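Local coordinates for Alpha/beta hydrolase (Enterobacter asburiae, PDB 6KMO), which probably hydrolyses carboxylic ester bonds, as an esterase or lipase built on the alpha/beta hydrolase fold, at residues A[70-76]-A[87-93]; A[97-101]-A[168-173]. The protein carries 2 engineered substitutions. All coordinates share one frame; numbering follows the deposited sequence.

Both interactions reach the same mixed sheet and lie on the same side of the chain's centre, their own centres about 13 Å apart. Interaction 1 pairs the open-end halves of hairpin strands 71-80 and 83-92 at one border of the sheet; interaction 2 follows in series, where strand 99-105 starts beside the chain leading into strand 174-179. They touch directly: Pro92 CD lies 3.9 Å from Leu99 CD1, and Lys91 NZ lies 4.0 Å from Gly168 CA. Strand 174-179 runs on from interaction 2 toward Ser180, whose setting fits the nucleophile elbow of this family. Interaction 2 lies at the N-terminal end of that strand, the end away from Ser180.

Interaction 1: A[70-76]-A[87-93]; sequences PAQVSEK and LKIVKPE
With CG anti to its carbonyl carbon (chi1 -59°) and the chain extended beyond, Gln72 carries its amide past Lys91 to the end of the partner strand, where NE2 donates to Glu93 O at 2.7 Å. The acceptor lies in the amide plane, yet the amide nitrogen stands well above the carbonyl plane of Glu93. NE2 also bonds to Ala95 O, so the amide ties down the chain where it leaves the strand. Lys88 folds back instead: bends at chi2 (-70°) and chi3 bring CE to 4.1 Å from Val73 CG1 and NZ to 3.4 Å from Glu75 OE2, a weak salt bridge between side chains that cross at an angle.

These groups decorate an antiparallel beta hairpin at the border of the alpha/beta hydrolase sheet. Backbone N-H and C=O groups pair in both directions at Gln72-Lys91, Ser74-Ile89 and Lys76-Leu87, whereas Val73-Val90 and Glu75-Lys88 are non-hydrogen-bonded pairs. On the face of Val73 and Val90, the two valines lie side by side, CG2 to CG2 at 4.2 Å; beta-branching suits them to extended backbone. Val73 also meets helix 115-129 through Glu119 and Arg123. The face of Ser74 and Ile89 is mixed: Ser74 OG approaches Ile89 CB at 3.6 Å, and a water bridges OG to Ile89 O. Ile89 CD1 reaches Lys76 CB at 3.9 Å, the aliphatic root of a chain whose end leads away, while Lys91 extends away and bonds through NZ to Ile167 O. At the hairpin's open end a second water takes the N-H of Glu93 and donates to Pro70 O, while Glu93 OE2 rests 3.5 Å from Pro70 CB.

Interaction 2: A[97-101]-A[168-173]; sequences GTLPA and GVDGSR
Arg173 lies across Pro100, and its side chain can be followed outward from CB, which sits 3.8 Å from Pro100 CB. The chain bends at chi3 (-75°), and NE then meets Asp170 OD2 at 2.9 Å in a nearly straight salt bridge that keeps to the guanidinium plane but comes from above the carboxylate plane. At CZ the guanidinium turns one face to Pro100 CB, which sits over it offset toward the rim. NH1 touches Pro100 CG at 3.7 Å and bonds to Leu336 O near the C-terminus; NH2 donates to a water in the guanidinium plane, which in turn donates to Thr98 O.

The backbones run parallel at Leu99 and Val169: Leu99 N bonds to Gly168 O, and Asp170 N to Leu99 O at 2.8 Å. Gly168 has positive phi (75°), readily adopted without a side chain. Proline suits position 100 as a rigid surface for the guanidinium, and the small Ala101 packs very closely against Val169, CB to CG1 at 3.4 Å. Past the type I turn from Asp170 to Arg173, Ala101 N donates to Arg173 O almost in line with the C=O bond, joining strand 99-105 to the start of strand 174-179 in the alpha/beta hydrolase sheet.

Asp170 OD1 accepts from Ser172 N, an Asx turn, and from Ser172 OG at 2.7 Å, both on one face of the carboxylate. The two Ser172 donors and Arg173 NE would probably stabilise the ionised aspartate; the carboxylate thus held, with the water and Leu336 O, in turn helps to keep the guanidinium over the proline.

Interaction 1: A[70-76]-A[87-93]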
loop_
_atom_site.group_PDB
_atom_site.type_symbol
_atom_site.label_atom_id
_atom_site.label_comp_id
_atom_site.label_asym_id
_atom_site.label_seq_id
_atom_site.Cartn_x
_atom_site.Cartn_y
_atom_site.Cartn_z
ATOM N N PRO A 70 -3.329 22.608 -5.906
ATOM C CA PRO A 70 -2.397 23.728 -5.763
ATOM C C PRO A 70 -0.955 23.287 -5.526
ATOM O O PRO A 70 -0.678 22.407 -4.707
ATOM C CB PRO A 70 -2.953 24.489 -4.552
ATOM C CG PRO A 70 -4.406 24.150 -4.548
ATOM C CD PRO A 70 -4.490 22.732 -5.011
ATOM N N ALA A 71 -0.038 23.950 -6.228
ATOM C CA ALA A 71 1.398 23.742 -6.104
ATOM C C ALA A 71 2.091 24.883 -6.832
ATOM O O ALA A 71 1.469 25.597 -7.627
ATOM C CB ALA A 71 1.826 22.405 -6.721
ATOM N N GLN A 72 3.380 25.038 -6.568
ATOM C CA GLN A 72 4.220 26.011 -7.255
ATOM C C GLN A 72 5.077 25.297 -8.292
ATOM O O GLN A 72 5.710 24.280 -7.978
ATOM C CB GLN A 72 5.189 26.666 -6.272
ATOM C CG GLN A 72 4.610 27.400 -5.100
ATOM C CD GLN A 72 5.700 27.850 -4.137
ATOM O OE1 GLN A 72 6.889 27.834 -4.471
ATOM N NE2 GLN A 72 5.300 28.254 -2.940
ATOM N N VAL A 73 5.136 25.832 -9.504
ATOM C CA VAL A 73 5.928 25.252 -10.583
ATOM C C VAL A 73 6.909 26.289 -11.114
ATOM O O VAL A 73 6.527 27.446 -11.368
ATOM C CB VAL A 73 5.046 24.704 -11.717
ATOM C CG1 VAL A 73 5.916 24.115 -12.808
ATOM C CG2 VAL A 73 4.064 23.675 -11.179
ATOM N N SER A 74 8.159 25.882 -11.287
ATOM C CA SER A 74 9.183 26.717 -11.891
ATOM C C SER A 74 10.034 25.869 -12.826
ATOM O O SER A 74 9.851 24.648 -12.941
ATOM C CB SER A 74 10.045 27.401 -10.830
ATOM O OG SER A 74 10.717 26.460 -10.017
ATOM N N GLU A 75 10.969 26.518 -13.514
ATOM C CA GLU A 75 11.764 25.873 -14.536
ATOM C C GLU A 75 13.213 26.291 -14.404
ATOM O O GLU A 75 13.523 27.396 -13.945
ATOM C CB GLU A 75 11.251 26.222 -15.926
ATOM C CG GLU A 75 12.011 25.550 -17.052
ATOM C CD GLU A 75 11.405 25.845 -18.412
ATOM O OE1 GLU A 75 12.172 26.070 -19.376
ATOM O OE2 GLU A 75 10.158 25.855 -18.512
ATOM N N LYS A 76 14.106 25.395 -14.793
ATOM C CA LYS A 76 15.527 25.708 -14.838
ATOM C C LYS A 76 16.167 24.817 -15.880
ATOM O O LYS A 76 15.904 23.611 -15.908
ATOM C CB LYS A 76 16.193 25.454 -13.494
ATOM C CG LYS A 76 17.689 25.812 -13.466
ATOM C CD LYS A 76 18.104 26.323 -12.089
ATOM C CE LYS A 76 19.583 26.619 -12.008
ATOM N NZ LYS A 76 19.888 28.019 -12.411
ATOM N N LEU A 87 14.716 21.213 -16.593
ATOM C CA LEU A 87 14.085 20.726 -15.378
ATOM C C LEU A 87 12.801 21.498 -15.125
ATOM O O LEU A 87 12.705 22.697 -15.406
ATOM C CB LEU A 87 14.988 20.932 -14.169
ATOM C CG LEU A 87 16.417 20.447 -14.322
ATOM C CD1 LEU A 87 17.250 20.771 -13.090
ATOM C CD2 LEU A 87 16.459 18.939 -14.605
ATOM N N LYS A 88 11.806 20.819 -14.565
ATOM C CA LYS A 88 10.630 21.471 -14.012
ATOM C C LYS A 88 10.606 21.153 -12.531
ATOM O O LYS A 88 10.736 19.985 -12.151
ATOM C CB LYS A 88 9.337 20.996 -14.680
ATOM C CG LYS A 88 9.241 21.348 -16.166
ATOM C CD LYS A 88 9.056 22.843 -16.377
ATOM C CE LYS A 88 7.600 23.199 -16.435
ATOM N NZ LYS A 88 7.383 24.579 -16.968
ATOM N N ILE A 89 10.463 22.172 -11.691
ATOM C CA ILE A 89 10.557 22.036 -10.245
ATOM C C ILE A 89 9.185 22.321 -9.659
ATOM O O ILE A 89 8.586 23.365 -9.941
ATOM C CB ILE A 89 11.628 22.970 -9.659
ATOM C CG1 ILE A 89 12.990 22.671 -10.295
ATOM C CG2 ILE A 89 11.743 22.805 -8.158
ATOM C CD1 ILE A 89 13.492 23.723 -11.201
ATOM N N VAL A 90 8.664 21.391 -8.875
ATOM C CA VAL A 90 7.325 21.500 -8.306
ATOM C C VAL A 90 7.454 21.464 -6.792
ATOM O O VAL A 90 8.117 20.579 -6.240
ATOM C CB VAL A 90 6.399 20.381 -8.816
ATOM C CG1 VAL A 90 4.987 20.572 -8.297
ATOM C CG2 VAL A 90 6.406 20.324 -10.344
ATOM N N LYS A 91 6.852 22.438 -6.118
ATOM C CA LYS A 91 6.918 22.557 -4.671
ATOM C C LYS A 91 5.528 22.746 -4.094
ATOM O O LYS A 91 4.602 23.161 -4.800
ATOM C CB LYS A 91 7.795 23.758 -4.281
ATOM C CG LYS A 91 9.221 23.644 -4.727
ATOM C CD LYS A 91 10.032 24.855 -4.283
ATOM C CE LYS A 91 11.429 24.791 -4.869
ATOM N NZ LYS A 91 12.278 25.938 -4.411
ATOM N N PRO A 92 5.344 22.448 -2.806
ATOM C CA PRO A 92 4.052 22.722 -2.169
ATOM C C PRO A 92 3.705 24.198 -2.289
ATOM O O PRO A 92 4.588 25.061 -2.339
ATOM C CB PRO A 92 4.285 22.307 -0.708
ATOM C CG PRO A 92 5.426 21.322 -0.776
ATOM C CD PRO A 92 6.306 21.830 -1.877
ATOM N N GLU A 93 2.394 24.466 -2.291
ATOM C CA GLU A 93 1.883 25.786 -2.625
ATOM C C GLU A 93 2.463 26.847 -1.714
ATOM O O GLU A 93 2.762 27.961 -2.162
ATOM C CB GLU A 93 0.355 25.779 -2.514
ATOM C CG GLU A 93 -0.306 27.145 -2.626
ATOM C CD GLU A 93 -1.803 27.096 -2.368
ATOM O OE1 GLU A 93 -2.530 27.932 -2.948
ATOM O OE2 GLU A 93 -2.255 26.231 -1.583
HETATM O O HOH W 1 0.653 22.598 -2.240
HETATM O O HOH W 2 8.938 25.522 -7.950
#

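Interaction 2: A[97-101]-A[168-173]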
loop_
_atom_site.group_PDB
_atom_site.type_symbol
_atom_site.label_atom_id
_atom_site.label_comp_id
_atom_site.label_asym_id
_atom_site.label_seq_id
_atom_site.Cartn_x
_atom_site.Cartn_y
_atom_site.Cartn_z
ATOM N N GLY A 97 11.553 28.232 2.178
ATOM C CA GLY A 97 12.401 27.456 3.035
ATOM C C GLY A 97 12.945 26.295 2.237
ATOM O O GLY A 97 12.300 25.799 1.307
ATOM N N THR A 98 14.139 25.872 2.596
ATOM C CA THR A 98 14.807 24.800 1.880
ATOM C C THR A 98 14.026 23.509 2.089
ATOM O O THR A 98 13.524 23.236 3.178
ATOM C CB THR A 98 16.219 24.678 2.431
ATOM O OG1 THR A 98 16.907 25.929 2.246
ATOM C CG2 THR A 98 16.996 23.570 1.734
ATOM N N LEU A 99 13.913 22.715 1.026
ATOM C CA LEU A 99 13.180 21.463 1.084
ATOM C C LEU A 99 14.076 20.316 0.641
ATOM O O LEU A 99 14.964 20.505 -0.186
ATOM C CB LEU A 99 11.989 21.506 0.125
ATOM C CG LEU A 99 10.878 22.475 0.490
ATOM C CD1 LEU A 99 9.910 22.576 -0.683
ATOM C CD2 LEU A 99 10.192 22.057 1.751
ATOM N N PRO A 100 13.843 19.110 1.139
ATOM C CA PRO A 100 14.394 17.935 0.464
ATOM C C PRO A 100 13.688 17.771 -0.868
ATOM O O PRO A 100 12.686 18.422 -1.157
ATOM C CB PRO A 100 14.055 16.794 1.422
ATOM C CG PRO A 100 12.766 17.213 2.013
ATOM C CD PRO A 100 12.810 18.735 2.123
ATOM N N ALA A 101 14.223 16.878 -1.693
ATOM C CA ALA A 101 13.705 16.744 -3.045
ATOM C C ALA A 101 13.696 15.293 -3.497
ATOM O O ALA A 101 14.392 14.421 -2.947
ATOM C CB ALA A 101 14.522 17.579 -4.042
ATOM N N GLY A 168 16.617 25.905 -4.211
ATOM C CA GLY A 168 16.008 25.863 -2.903
ATOM C C GLY A 168 15.846 24.474 -2.337
ATOM O O GLY A 168 14.935 24.245 -1.529
ATOM N N VAL A 169 16.730 23.557 -2.697
ATOM C CA VAL A 169 16.656 22.157 -2.299
ATOM C C VAL A 169 17.916 21.782 -1.545
ATOM O O VAL A 169 19.014 22.246 -1.880
ATOM C CB VAL A 169 16.473 21.287 -3.570
ATOM C CG1 VAL A 169 17.002 19.864 -3.384
ATOM C CG2 VAL A 169 15.004 21.364 -3.988
ATOM N N ASP A 170 17.751 20.962 -0.508
ATOM C CA ASP A 170 18.854 20.275 0.145
ATOM C C ASP A 170 19.152 19.014 -0.657
ATOM O O ASP A 170 18.506 17.970 -0.475
ATOM C CB ASP A 170 18.488 19.922 1.577
ATOM C CG ASP A 170 19.603 19.224 2.307
ATOM O OD1 ASP A 170 20.659 18.962 1.688
ATOM O OD2 ASP A 170 19.382 18.910 3.502
ATOM N N GLY A 171 20.124 19.104 -1.555
ATOM C CA GLY A 171 20.481 17.986 -2.409
ATOM C C GLY A 171 21.042 16.790 -1.686
ATOM O O GLY A 171 21.168 15.727 -2.308
ATOM N N SER A 172 21.399 16.928 -0.415
ATOM C CA SER A 172 21.843 15.784 0.361
ATOM C C SER A 172 20.693 14.902 0.824
ATOM O O SER A 172 20.948 13.794 1.315
ATOM C CB SER A 172 22.659 16.241 1.584
ATOM O OG SER A 172 21.847 16.705 2.647
ATOM N N ARG A 173 19.448 15.363 0.690
ATOM C CA ARG A 173 18.252 14.594 1.053
ATOM C C ARG A 173 17.445 14.432 -0.229
ATOM O O ARG A 173 16.517 15.202 -0.500
ATOM C CB ARG A 173 17.482 15.300 2.109
ATOM C CG ARG A 173 18.244 15.409 3.424
ATOM C CD ARG A 173 17.373 15.927 4.520
ATOM N NE ARG A 173 17.121 17.360 4.410
ATOM C CZ ARG A 173 15.956 17.959 4.665
ATOM N NH1 ARG A 173 14.873 17.280 5.017
ATOM N NH2 ARG A 173 15.869 19.265 4.561
HETATM O O HOH W 3 12.467 25.405 -1.688
HETATM O O HOH W 4 13.537 21.054 4.958
#